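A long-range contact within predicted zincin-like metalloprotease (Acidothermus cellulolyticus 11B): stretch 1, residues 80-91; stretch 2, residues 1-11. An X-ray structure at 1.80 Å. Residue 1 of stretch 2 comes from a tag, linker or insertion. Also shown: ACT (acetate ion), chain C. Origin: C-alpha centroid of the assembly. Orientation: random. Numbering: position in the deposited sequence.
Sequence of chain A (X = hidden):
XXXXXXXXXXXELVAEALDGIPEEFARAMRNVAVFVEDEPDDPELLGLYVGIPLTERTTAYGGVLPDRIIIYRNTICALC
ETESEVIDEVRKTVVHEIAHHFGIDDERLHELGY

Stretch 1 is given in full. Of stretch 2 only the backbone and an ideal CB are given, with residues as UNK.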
# COMPACT_ATOMS: atom_id res chain seq x y z
N CYS A 80 8.77 5.25 -11.94
CA CYS A 80 9.78 5.86 -11.06
C CYS A 80 11.20 5.81 -11.63
O CYS A 80 11.65 4.80 -12.16
CB CYS A 80 9.76 5.20 -9.69
SG CYS A 80 8.13 5.39 -8.85
N GLU A 81 11.93 6.90 -11.44
CA GLU A 81 13.30 7.01 -11.95
C GLU A 81 14.31 6.93 -10.81
O GLU A 81 15.53 6.86 -11.06
CB GLU A 81 13.47 8.33 -12.76
CG GLU A 81 12.69 8.27 -14.09
CD GLU A 81 12.81 9.50 -14.94
OE1 GLU A 81 13.37 10.52 -14.46
OE2 GLU A 81 12.39 9.44 -16.11
N THR A 82 13.83 6.97 -9.56
CA THR A 82 14.70 6.84 -8.39
C THR A 82 13.97 6.06 -7.29
O THR A 82 12.74 5.94 -7.31
CB THR A 82 15.16 8.18 -7.81
OG1 THR A 82 14.07 8.81 -7.11
CG2 THR A 82 15.71 9.10 -8.88
N GLU A 83 14.76 5.52 -6.35
CA GLU A 83 14.25 4.88 -5.13
C GLU A 83 13.36 5.78 -4.28
O GLU A 83 12.32 5.31 -3.77
CB GLU A 83 15.41 4.35 -4.28
CG GLU A 83 15.99 3.08 -4.81
CD GLU A 83 17.11 2.56 -3.89
OE1 GLU A 83 17.63 3.33 -3.05
OE2 GLU A 83 17.43 1.37 -4.00
N SER A 84 13.72 7.05 -4.18
CA SER A 84 12.87 8.02 -3.48
C SER A 84 11.52 8.17 -4.18
O SER A 84 10.48 8.24 -3.49
CB SER A 84 13.55 9.37 -3.36
OG SER A 84 14.78 9.25 -2.65
N GLU A 85 11.51 8.19 -5.52
CA GLU A 85 10.23 8.24 -6.26
C GLU A 85 9.41 7.00 -5.97
O GLU A 85 8.20 7.08 -5.81
CB GLU A 85 10.43 8.43 -7.76
CG GLU A 85 10.95 9.81 -8.10
CD GLU A 85 11.03 10.10 -9.59
OE1 GLU A 85 10.76 9.23 -10.43
OE2 GLU A 85 11.38 11.25 -9.92
N VAL A 86 10.07 5.85 -5.88
CA VAL A 86 9.40 4.59 -5.54
C VAL A 86 8.75 4.69 -4.14
O VAL A 86 7.57 4.35 -3.97
CB VAL A 86 10.33 3.34 -5.59
CG1 VAL A 86 9.61 2.11 -5.06
CG2 VAL A 86 10.77 3.06 -6.99
N ILE A 87 9.51 5.15 -3.17
CA ILE A 87 8.99 5.34 -1.80
C ILE A 87 7.72 6.20 -1.83
O ILE A 87 6.68 5.83 -1.23
CB ILE A 87 10.06 5.99 -0.86
CG1 ILE A 87 11.19 4.98 -0.56
CG2 ILE A 87 9.41 6.39 0.45
CD1 ILE A 87 12.48 5.60 -0.03
N ASP A 88 7.82 7.33 -2.52
CA ASP A 88 6.71 8.28 -2.63
C ASP A 88 5.48 7.66 -3.28
O ASP A 88 4.35 7.83 -2.82
CB ASP A 88 7.12 9.51 -3.42
CG ASP A 88 8.02 10.40 -2.64
OD1 ASP A 88 8.13 10.20 -1.44
OD2 ASP A 88 8.66 11.29 -3.23
N GLU A 89 5.73 6.94 -4.36
CA GLU A 89 4.68 6.30 -5.10
C GLU A 89 4.02 5.20 -4.29
O GLU A 89 2.80 5.04 -4.31
CB GLU A 89 5.22 5.76 -6.42
CG GLU A 89 4.15 5.56 -7.47
CD GLU A 89 3.40 6.85 -7.79
OE1 GLU A 89 4.02 7.91 -7.86
OE2 GLU A 89 2.19 6.79 -7.94
N VAL A 90 4.82 4.40 -3.62
CA VAL A 90 4.27 3.38 -2.70
C VAL A 90 3.43 4.03 -1.58
O VAL A 90 2.29 3.59 -1.30
CB VAL A 90 5.35 2.48 -2.09
CG1 VAL A 90 4.73 1.52 -1.00
CG2 VAL A 90 6.02 1.63 -3.16
N ARG A 91 3.96 5.08 -0.95
CA ARG A 91 3.25 5.77 0.11
C ARG A 91 1.92 6.30 -0.41
O ARG A 91 0.88 6.13 0.23
CB ARG A 91 4.09 6.92 0.69
CG ARG A 91 3.53 7.49 1.98
CD ARG A 91 4.45 8.55 2.51
NE ARG A 91 5.72 7.99 3.04
CZ ARG A 91 6.94 8.46 2.75
NH1 ARG A 91 7.11 9.49 1.91
NH2 ARG A 91 8.01 7.90 3.31
N UNK A 1 12.72 7.18 -18.18
CA UNK A 1 13.47 6.03 -17.63
C UNK A 1 12.73 5.41 -16.48
O UNK A 1 11.67 5.89 -16.05
CB UNK A 1 14.87 6.45 -17.17
N UNK A 2 13.25 4.28 -16.01
CA UNK A 2 12.68 3.59 -14.88
C UNK A 2 13.78 2.90 -14.11
O UNK A 2 14.77 2.44 -14.70
CB UNK A 2 11.61 2.59 -15.33
N UNK A 3 13.55 2.83 -12.80
CA UNK A 3 14.50 2.30 -11.84
C UNK A 3 14.16 0.85 -11.55
O UNK A 3 12.99 0.48 -11.43
CB UNK A 3 14.50 3.13 -10.55
N UNK A 4 15.19 0.03 -11.49
CA UNK A 4 15.03 -1.37 -11.13
C UNK A 4 15.26 -1.49 -9.62
O UNK A 4 16.22 -0.95 -9.07
CB UNK A 4 15.99 -2.26 -11.92
N UNK A 5 14.37 -2.22 -8.97
CA UNK A 5 14.47 -2.49 -7.56
C UNK A 5 14.23 -3.98 -7.36
O UNK A 5 13.14 -4.52 -7.66
CB UNK A 5 13.48 -1.64 -6.76
N UNK A 6 15.26 -4.67 -6.86
CA UNK A 6 15.13 -6.10 -6.50
C UNK A 6 14.14 -6.29 -5.36
O UNK A 6 13.89 -5.38 -4.59
CB UNK A 6 16.49 -6.68 -6.11
N UNK A 7 13.56 -7.49 -5.23
CA UNK A 7 12.50 -7.72 -4.22
C UNK A 7 12.88 -7.33 -2.77
O UNK A 7 12.11 -6.60 -2.12
CB UNK A 7 12.11 -9.20 -4.24
N UNK A 8 14.04 -7.76 -2.29
CA UNK A 8 14.44 -7.45 -0.91
C UNK A 8 14.52 -5.95 -0.71
O UNK A 8 14.06 -5.43 0.29
CB UNK A 8 15.78 -8.10 -0.57
N UNK A 9 15.12 -5.25 -1.67
CA UNK A 9 15.23 -3.78 -1.57
C UNK A 9 13.87 -3.11 -1.63
O UNK A 9 13.60 -2.15 -0.89
CB UNK A 9 16.12 -3.23 -2.69
N UNK A 10 12.99 -3.65 -2.48
CA UNK A 10 11.66 -3.07 -2.60
C UNK A 10 10.94 -3.15 -1.26
O UNK A 10 10.31 -2.19 -0.87
CB UNK A 10 10.85 -3.78 -3.69
N UNK A 11 11.09 -4.28 -0.55
CA UNK A 11 10.55 -4.41 0.80
C UNK A 11 11.01 -3.31 1.77
O UNK A 11 10.21 -2.77 2.53
CB UNK A 11 10.94 -5.78 1.37
C ACT C . 11.51 -4.58 -10.93
O ACT C . 11.90 -3.42 -10.55
OXT ACT C . 11.46 -5.48 -10.04
CH3 ACT C . 11.13 -4.89 -12.35

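Position 1 begins the chain beside the carboxylate of Glu81. An ideal CB would lie 4.0 Å from Glu81 OE2 with room to spare, so small, neutral polar or basic side chains would suit, and a position with no side chain would serve as well. The deposited residue is Gly1, a remnant of the expression tag; its amino terminus forms a salt bridge with the carboxylate, Gly1 N to Glu81 OE2 at 3.1 Å.

At position 2 the extended backbone (phi/psi -148/148) turns CA-to-CB away from stretch 1 overall, although the ideal CB still lies 3.9 Å from Cys80 O. Many side chains could extend from here. It is Met2, present as selenomethionine, and its main role in the contact is played by the backbone: Met2 CA makes a CA-H...O contact of 3.2 Å with Cys80 O.

Position 3 is anchored by its own amide, whose N donates to Cys80 O at 2.8 Å. CA-to-CB points toward stretch 1, with the ideal CB 3.8 Å from Glu81 C and the methyls of Val86 beyond. A compact aliphatic residue would fit this close approach. Val3 (chi1 p) sends CG1 to 3.7 Å from Val86 CG2 and 4.1 Å from Cys80 CB, bridging the loop and the first turns of the helix.

Position 4 points away, with nothing of stretch 1 near its CB, so size and polarity are little restricted. Tyr4 has the acetate carbon over one face of its ring.

Position 5 again faces stretch 1, but its ideal CB is 5.4 Å from Val86 CG2, leaving space for a branched aliphatic side chain. Val5 (chi1 t) brings CG2 to 4.3 Å from that methyl, while Val5 N donates to acetate O at 3.2 Å.

Position 6 precedes a helix, where Asp, Asn, Ser or Thr commonly caps. Asp6 accepts a weak bond from the amide of position 9, at 3.3 Å from that N to Asp6 OD2. Positions 7 and 8 are out of reach; Pro7 and Asp8 suit the first turn of a helix.

Position 9 points toward stretch 1, its ideal CB 5.0 Å from Glu83 OE2. A long basic side chain, Lys or Arg, could meet this carboxylate. Arg9 does so with two bonds, NE to Glu83 OE2 at 2.9 Å and NH2 to Glu83 OE1 at 2.8 Å, forming a bidentate salt bridge.

Position 10 sets off sideways, and a sizeable apolar side chain, Leu, Met or an aromatic, could bend toward the valine methyls of the helix. Phe10 (chi1 t) places CE1 3.6 Å from Val86 CG1 and CZ 3.8 Å from Val90 CG2. Position 11, Asp11, is out of reach.

Stretch 2 (1-11) GMVYVDPDRFD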
# COMPACT_ATOMS: atom_id res chain seq x y z
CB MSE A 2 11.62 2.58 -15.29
CG MSE A 2 12.13 1.40 -15.98
SE MSE A 2 10.68 0.12 -16.26
CE MSE A 2 10.70 -0.72 -14.67
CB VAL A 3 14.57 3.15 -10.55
CG1 VAL A 3 13.30 3.06 -9.71
CG2 VAL A 3 15.77 2.75 -9.73
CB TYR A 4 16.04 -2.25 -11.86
CG TYR A 4 15.74 -3.72 -11.73
CD1 TYR A 4 16.02 -4.42 -10.56
CD2 TYR A 4 15.17 -4.42 -12.78
CE1 TYR A 4 15.77 -5.79 -10.45
CE2 TYR A 4 14.90 -5.77 -12.69
CZ TYR A 4 15.17 -6.45 -11.51
OH TYR A 4 14.92 -7.81 -11.46
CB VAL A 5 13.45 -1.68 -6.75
CG1 VAL A 5 13.66 -1.93 -5.26
CG2 VAL A 5 13.53 -0.18 -7.08
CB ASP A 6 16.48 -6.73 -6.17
CG ASP A 6 17.14 -6.08 -4.98
OD1 ASP A 6 17.68 -4.99 -5.19
OD2 ASP A 6 17.12 -6.68 -3.88
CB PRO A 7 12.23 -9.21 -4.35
CG PRO A 7 12.49 -9.46 -5.82
CD PRO A 7 13.76 -8.68 -6.07
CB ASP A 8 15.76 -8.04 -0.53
CG ASP A 8 15.69 -9.52 -0.28
OD1 ASP A 8 14.59 -10.11 -0.27
OD2 ASP A 8 16.78 -10.08 -0.05
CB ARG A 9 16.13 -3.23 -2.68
CG ARG A 9 16.31 -1.74 -2.65
CD ARG A 9 16.80 -1.23 -1.31
NE ARG A 9 17.18 0.18 -1.37
CZ ARG A 9 17.40 0.93 -0.31
NH1 ARG A 9 17.29 0.41 0.90
NH2 ARG A 9 17.76 2.20 -0.45
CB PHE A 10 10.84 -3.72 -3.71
CG PHE A 10 9.59 -2.93 -4.09
CD1 PHE A 10 9.64 -1.94 -5.05
CD2 PHE A 10 8.36 -3.24 -3.52
CE1 PHE A 10 8.53 -1.25 -5.45
CE2 PHE A 10 7.22 -2.54 -3.88
CZ PHE A 10 7.31 -1.53 -4.84
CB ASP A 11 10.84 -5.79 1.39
CG ASP A 11 10.13 -6.89 0.65
OD1 ASP A 11 9.11 -6.58 0.02
OD2 ASP A 11 10.61 -8.05 0.69
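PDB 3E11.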